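Side-chain contact in lipid II:glycine glycyltransferase (Staphylococcus aureus, PDB 6SNR), which probably attaches the first glycine of the pentaglycine cross-bridge to the lysine of membrane-bound lipid II, taking it from glycyl-tRNA: residues Ile239-Val242 and Asn243-Asn247. Numbering follows the deposited sequence.
Sequences IAKV and NQELN
Lys-241 sets its CG anti to its own backbone N (chi1 177°), beside its carbonyl carbon, while Glu-245 keeps CG beside its N (chi1 -74°) and reaches back alongside it. The two chains therefore run side by side, with OE2 of Glu-245 3.6 Å from CG of Lys-241. OE2 rests against the CG and CD methylenes of the lysine, whose bends at chi3 and chi4 leave NZ 5.0 Å from OE2 of Glu-245: opposite charges that may attract without pairing directly. Long, flexible polar chains suit these partly exposed positions. One step round the helix, the compact, branched Val-242 suits a buried place: its CG1 lies 4.1 Å from CD1 of Leu-246, both side chains pointing the same way. CG of Leu-246 also comes within 3.4 Å of the carbonyl O of Val-242.

These are i to i+4 neighbours on helix 235-262, which pairs with helix 267-297 in the long antiparallel coiled-coil arm of the FemABX fold. Apolar Ile-239 suits the side turned to that partner helix, where it touches Leu-291; Leu-246 and Glu-245 both touch Asn-284. The amide of Asn-243 serves two neighbours: ND2 stands 3.9 Å from CG2 of Ile-239, while OD1 accepts a hydrogen bond from Lys-288 of the partner helix. Beneath the side chains, Asn-243 N donates to Ile-239 O (2.9 Å), Glu-245 N to Lys-241 O (3.0 Å) and Leu-246 N to Val-242 O (2.8 Å).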
loop_
_atom_site.group_PDB
_atom_site.type_symbol
_atom_site.label_atom_id
_atom_site.label_comp_id
_atom_site.label_asym_id
_atom_site.label_seq_id
_atom_site.Cartn_x
_atom_site.Cartn_y
_atom_site.Cartn_z
ATOM N N ILE A 239 17.177 20.577 -16.598
ATOM C CA ILE A 239 18.039 21.554 -17.311
ATOM C C ILE A 239 18.809 22.429 -16.303
ATOM O O ILE A 239 20.016 22.632 -16.424
ATOM C CB ILE A 239 17.227 22.399 -18.340
ATOM C CG1 ILE A 239 16.754 21.484 -19.494
ATOM C CG2 ILE A 239 18.060 23.604 -18.830
ATOM C CD1 ILE A 239 15.718 22.038 -20.456
ATOM N N ALA A 240 18.136 22.916 -15.263
ATOM C CA ALA A 240 18.836 23.639 -14.203
ATOM C C ALA A 240 19.920 22.816 -13.536
ATOM O O ALA A 240 20.996 23.336 -13.244
ATOM C CB ALA A 240 17.834 24.148 -13.165
ATOM N N LYS A 241 19.639 21.535 -13.268
ATOM C CA LYS A 241 20.617 20.629 -12.715
ATOM C C LYS A 241 21.819 20.507 -13.694
ATOM O O LYS A 241 22.943 20.480 -13.243
ATOM C CB LYS A 241 19.982 19.253 -12.462
ATOM C CG LYS A 241 20.883 18.144 -11.934
ATOM C CD LYS A 241 20.112 16.852 -11.602
ATOM C CE LYS A 241 19.369 16.268 -12.817
ATOM N NZ LYS A 241 19.271 14.775 -12.853
ATOM N N VAL A 242 21.551 20.396 -14.997
ATOM C CA VAL A 242 22.639 20.230 -15.978
ATOM C C VAL A 242 23.497 21.495 -16.002
ATOM O O VAL A 242 24.708 21.406 -15.998
ATOM C CB VAL A 242 22.107 19.861 -17.378
ATOM C CG1 VAL A 242 23.234 19.925 -18.429
ATOM C CG2 VAL A 242 21.487 18.479 -17.360
ATOM N N ASN A 243 22.868 22.658 -15.965
ATOM C CA ASN A 243 23.600 23.927 -15.962
ATOM C C ASN A 243 24.533 24.023 -14.766
ATOM O O ASN A 243 25.673 24.496 -14.874
ATOM C CB ASN A 243 22.636 25.109 -15.991
ATOM C CG ASN A 243 21.985 25.295 -17.338
ATOM O OD1 ASN A 243 22.530 24.863 -18.354
ATOM N ND2 ASN A 243 20.802 25.916 -17.366
ATOM N N GLN A 244 24.050 23.572 -13.610
ATOM C CA GLN A 244 24.880 23.564 -12.417
ATOM C C GLN A 244 26.048 22.601 -12.576
ATOM O O GLN A 244 27.160 22.946 -12.217
ATOM C CB GLN A 244 24.055 23.247 -11.141
ATOM C CG GLN A 244 24.890 23.017 -9.880
ATOM C CD GLN A 244 25.399 24.300 -9.240
ATOM O OE1 GLN A 244 24.622 25.069 -8.677
ATOM N NE2 GLN A 244 26.710 24.528 -9.306
ATOM N N GLU A 245 25.801 21.411 -13.124
ATOM C CA GLU A 245 26.860 20.416 -13.369
ATOM C C GLU A 245 27.890 20.997 -14.330
ATOM O O GLU A 245 29.091 20.828 -14.108
ATOM C CB GLU A 245 26.300 19.082 -13.907
ATOM C CG GLU A 245 25.574 18.235 -12.849
ATOM C CD GLU A 245 24.947 16.945 -13.389
ATOM O OE1 GLU A 245 25.407 16.430 -14.429
ATOM O OE2 GLU A 245 23.986 16.422 -12.753
ATOM N N LEU A 246 27.433 21.702 -15.363
ATOM C CA LEU A 246 28.378 22.350 -16.309
ATOM C C LEU A 246 29.256 23.368 -15.592
ATOM O O LEU A 246 30.452 23.439 -15.829
ATOM C CB LEU A 246 27.645 23.031 -17.446
ATOM C CG LEU A 246 26.973 22.073 -18.438
ATOM C CD1 LEU A 246 25.994 22.815 -19.333
ATOM C CD2 LEU A 246 28.031 21.307 -19.238
ATOM N N ASN A 247 28.667 24.146 -14.695
ATOM C CA ASN A 247 29.468 25.108 -13.924
ATOM C C ASN A 247 30.493 24.406 -13.067
ATOM O O ASN A 247 31.656 24.818 -13.032
ATOM C CB ASN A 247 28.581 26.033 -13.083
ATOM C CG ASN A 247 27.661 26.886 -13.938
ATOM O OD1 ASN A 247 27.948 27.162 -15.102
ATOM N ND2 ASN A 247 26.544 27.317 -13.357
#